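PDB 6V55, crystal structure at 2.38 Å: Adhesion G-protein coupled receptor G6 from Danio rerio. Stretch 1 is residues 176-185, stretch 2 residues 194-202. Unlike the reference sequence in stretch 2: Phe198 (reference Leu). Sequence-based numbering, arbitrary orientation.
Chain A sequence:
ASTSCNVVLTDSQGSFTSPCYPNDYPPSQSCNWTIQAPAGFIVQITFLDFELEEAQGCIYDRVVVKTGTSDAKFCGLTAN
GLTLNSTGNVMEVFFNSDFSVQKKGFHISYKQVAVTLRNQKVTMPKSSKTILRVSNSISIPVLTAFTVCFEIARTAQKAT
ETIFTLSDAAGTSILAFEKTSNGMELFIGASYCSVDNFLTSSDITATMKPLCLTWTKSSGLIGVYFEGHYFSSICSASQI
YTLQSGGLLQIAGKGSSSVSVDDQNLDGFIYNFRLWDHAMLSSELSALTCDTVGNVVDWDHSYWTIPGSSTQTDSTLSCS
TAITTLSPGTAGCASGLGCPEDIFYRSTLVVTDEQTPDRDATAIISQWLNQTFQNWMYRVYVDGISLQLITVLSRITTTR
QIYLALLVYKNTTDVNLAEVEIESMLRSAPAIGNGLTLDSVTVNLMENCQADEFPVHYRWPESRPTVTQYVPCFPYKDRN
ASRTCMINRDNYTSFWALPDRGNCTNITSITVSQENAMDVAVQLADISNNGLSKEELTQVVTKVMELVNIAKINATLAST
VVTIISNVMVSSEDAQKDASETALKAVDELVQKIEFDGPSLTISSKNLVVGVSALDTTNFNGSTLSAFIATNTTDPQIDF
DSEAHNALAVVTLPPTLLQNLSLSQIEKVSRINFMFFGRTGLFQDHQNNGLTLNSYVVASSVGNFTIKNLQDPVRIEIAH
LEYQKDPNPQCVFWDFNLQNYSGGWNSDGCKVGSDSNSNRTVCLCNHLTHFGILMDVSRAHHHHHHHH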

# COMPACT_ATOMS: atom_id res chain seq x y z
N ALA A 176 -47.21 15.78 -21.74
CA ALA A 176 -46.51 16.84 -21.04
C ALA A 176 -47.17 17.10 -19.69
O ALA A 176 -48.40 17.11 -19.59
CB ALA A 176 -46.49 18.13 -21.86
N PHE A 177 -46.35 17.32 -18.66
CA PHE A 177 -46.85 17.77 -17.37
C PHE A 177 -46.37 19.20 -17.17
O PHE A 177 -45.18 19.44 -16.99
CB PHE A 177 -46.37 16.89 -16.23
CG PHE A 177 -46.95 17.25 -14.89
CD1 PHE A 177 -48.30 17.56 -14.76
CD2 PHE A 177 -46.14 17.26 -13.76
CE1 PHE A 177 -48.84 17.88 -13.52
CE2 PHE A 177 -46.67 17.58 -12.51
CZ PHE A 177 -48.02 17.89 -12.40
N GLU A 178 -47.31 20.13 -17.18
CA GLU A 178 -46.94 21.54 -17.13
C GLU A 178 -48.01 22.28 -16.34
O GLU A 178 -49.19 21.94 -16.41
CB GLU A 178 -46.80 22.11 -18.53
CG GLU A 178 -47.91 21.67 -19.44
CD GLU A 178 -47.86 22.33 -20.78
OE1 GLU A 178 -46.74 22.62 -21.25
OE2 GLU A 178 -48.94 22.54 -21.37
N LYS A 179 -47.58 23.28 -15.58
CA LYS A 179 -48.49 24.15 -14.85
C LYS A 179 -48.84 25.34 -15.75
O LYS A 179 -47.94 25.98 -16.31
CB LYS A 179 -47.90 24.58 -13.51
CG LYS A 179 -48.26 23.69 -12.30
CD LYS A 179 -47.71 22.27 -12.36
N THR A 180 -50.14 25.60 -15.90
CA THR A 180 -50.68 26.33 -17.05
C THR A 180 -51.37 27.64 -16.69
O THR A 180 -51.09 28.22 -15.64
CB THR A 180 -51.69 25.44 -17.77
OG1 THR A 180 -52.73 25.10 -16.85
CG2 THR A 180 -51.04 24.14 -18.27
N SER A 181 -52.26 28.11 -17.58
CA SER A 181 -53.23 29.15 -17.22
C SER A 181 -54.11 28.69 -16.07
O SER A 181 -54.38 29.45 -15.13
CB SER A 181 -54.12 29.51 -18.42
OG SER A 181 -53.39 30.14 -19.46
N ASN A 182 -54.56 27.43 -16.12
CA ASN A 182 -55.38 26.83 -15.08
C ASN A 182 -54.57 25.98 -14.10
O ASN A 182 -55.13 25.08 -13.46
CB ASN A 182 -56.49 26.01 -15.74
CG ASN A 182 -57.47 26.87 -16.51
OD1 ASN A 182 -57.84 27.96 -16.07
ND2 ASN A 182 -57.91 26.38 -17.67
N GLY A 183 -53.28 26.24 -13.95
CA GLY A 183 -52.48 25.50 -13.00
C GLY A 183 -52.07 24.11 -13.46
O GLY A 183 -51.80 23.90 -14.65
N MET A 184 -52.05 23.15 -12.52
CA MET A 184 -51.41 21.86 -12.73
C MET A 184 -52.23 20.98 -13.67
O MET A 184 -53.39 20.64 -13.37
CB MET A 184 -51.17 21.18 -11.38
N GLU A 185 -51.66 20.64 -14.83
CA GLU A 185 -52.38 19.95 -15.89
C GLU A 185 -51.48 18.91 -16.57
O GLU A 185 -50.30 19.16 -16.83
CB GLU A 185 -52.93 20.95 -16.94
CG GLU A 185 -54.08 21.89 -16.45
CD GLU A 185 -54.87 22.54 -17.57
OE1 GLU A 185 -54.87 23.79 -17.71
OE2 GLU A 185 -55.53 21.80 -18.31
N SER A 194 -56.63 18.31 -16.06
CA SER A 194 -56.17 19.13 -14.94
C SER A 194 -56.07 18.28 -13.68
O SER A 194 -56.98 17.52 -13.35
CB SER A 194 -57.10 20.31 -14.71
OG SER A 194 -57.14 20.63 -13.33
N VAL A 195 -54.94 18.40 -12.99
CA VAL A 195 -54.77 17.70 -11.72
C VAL A 195 -54.77 18.73 -10.59
O VAL A 195 -54.21 18.46 -9.51
CB VAL A 195 -53.48 16.88 -11.71
CG1 VAL A 195 -53.65 15.65 -12.58
CG2 VAL A 195 -52.29 17.71 -12.16
N ASP A 196 -55.41 19.89 -10.82
CA ASP A 196 -55.21 21.05 -9.95
C ASP A 196 -55.83 20.89 -8.57
O ASP A 196 -55.28 21.42 -7.60
CB ASP A 196 -55.72 22.34 -10.59
CG ASP A 196 -54.99 23.58 -10.05
OD1 ASP A 196 -55.54 24.26 -9.14
OD2 ASP A 196 -53.85 23.83 -10.50
N ASN A 197 -56.89 20.08 -8.46
CA ASN A 197 -57.53 19.78 -7.18
C ASN A 197 -56.68 18.91 -6.26
O ASN A 197 -57.05 18.73 -5.10
CB ASN A 197 -58.87 19.07 -7.39
CG ASN A 197 -59.57 19.52 -8.65
OD1 ASN A 197 -59.25 19.06 -9.76
ND2 ASN A 197 -60.56 20.41 -8.50
N PHE A 198 -55.58 18.31 -6.75
CA PHE A 198 -54.76 17.44 -5.93
C PHE A 198 -53.33 17.95 -5.74
O PHE A 198 -52.61 17.40 -4.91
CB PHE A 198 -54.69 16.01 -6.52
CG PHE A 198 -56.02 15.45 -6.99
CD1 PHE A 198 -57.18 15.55 -6.21
CD2 PHE A 198 -56.10 14.77 -8.20
CE1 PHE A 198 -58.38 15.03 -6.66
CE2 PHE A 198 -57.30 14.23 -8.64
CZ PHE A 198 -58.43 14.37 -7.87
N LEU A 199 -52.93 18.98 -6.50
CA LEU A 199 -51.64 19.67 -6.39
C LEU A 199 -51.73 20.94 -7.22
O LEU A 199 -52.43 20.98 -8.22
CB LEU A 199 -50.47 18.83 -6.92
CG LEU A 199 -50.14 18.60 -8.40
CD1 LEU A 199 -49.31 19.74 -9.03
CD2 LEU A 199 -49.47 17.27 -8.56
N THR A 200 -50.98 21.98 -6.82
CA THR A 200 -50.77 23.13 -7.70
C THR A 200 -49.42 23.78 -7.40
O THR A 200 -48.67 23.35 -6.52
CB THR A 200 -51.87 24.18 -7.59
OG1 THR A 200 -51.57 25.26 -8.49
CG2 THR A 200 -51.92 24.72 -6.16
N SER A 201 -49.14 24.88 -8.14
CA SER A 201 -47.86 25.58 -8.18
C SER A 201 -47.53 26.35 -6.91
O SER A 201 -46.48 27.00 -6.86
CB SER A 201 -47.81 26.59 -9.33
OG SER A 201 -48.49 26.17 -10.49
N SER A 202 -48.41 26.36 -5.90
CA SER A 202 -48.03 26.82 -4.57
C SER A 202 -47.13 25.81 -3.87
O SER A 202 -46.46 26.17 -2.91
CB SER A 202 -49.27 27.08 -3.70
OG SER A 202 -50.22 27.90 -4.37

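Short contacts between a hairpin and an irregular loop often follow a simple rule: a few backbone groups fix the position, and apolar side chains fill the space beside them. The two stretches of this adhesion receptor, which bury 406 Å² between them, illustrate the rule well.

Both hydrogen bonds across the contact involve the backbone of Met184, where the chain turns a corner. Its amide is a donor, with Met184 N 2.8 Å from Asp196 OD2 and an angle of 156° at the hydrogen; its carbonyl is an acceptor, with Val195 N 2.8 Å from Met184 O at 147°. One residue is thus held through both its polar backbone groups, once by a side chain and once by the main chain. The same carbonyl receives a CA-H...O contact from Ser194, with Ser194 CA 3.5 Å from Met184 O. Next to it, Glu185 and Ser194 form an antiparallel, non-hydrogen-bonded bridge pair, their CA atoms 4.0 Å apart and their side chains on the same face of the sheet, where Glu185 CG lies 3.8 Å from Ser194 CB.

Hydrogen bonds within each stretch accompany those across the contact. In the hairpin, Glu178 and Glu185 exchange backbone hydrogen bonds, Glu178 N to Glu185 O and Glu185 N to Glu178 O both measuring 3.2 Å, while Thr180 N is 2.7 Å from Gly183 O. In the loop, Asp196 N donates to Ser194 OG at 3.1 Å, and Thr200 OG1 adds a weak hydrogen bond to Asp196 OD2 at 3.4 Å, so the carboxylate oxygen that receives the Met184 amide is also engaged from its own side.

The apolar part gathers around Val195 and Leu199. Met184 CB packs 3.7 Å from Val195 CG2 and 3.3 Å from Leu199 CD1; the rest of the Met184 side chain is not modelled, so its path cannot be followed. The same two methyl groups meet the edge of the Phe177 ring near its plane, Val195 CG2 at 3.7 Å from Phe177 CE1 and Leu199 CD1 at 4.1 Å from Phe177 CZ. The CA-to-CB bond of Phe177 points sideways, yet the end of its side chain comes nearer the loop.

Close fit also matters where a side chain is absent. Gly183 CA sits 3.3 Å from Asp196 OD2, and an ideal CB there would fall 2.0 Å from Asp196 OD2, a clash. The positive phi of 78° independently favours glycine.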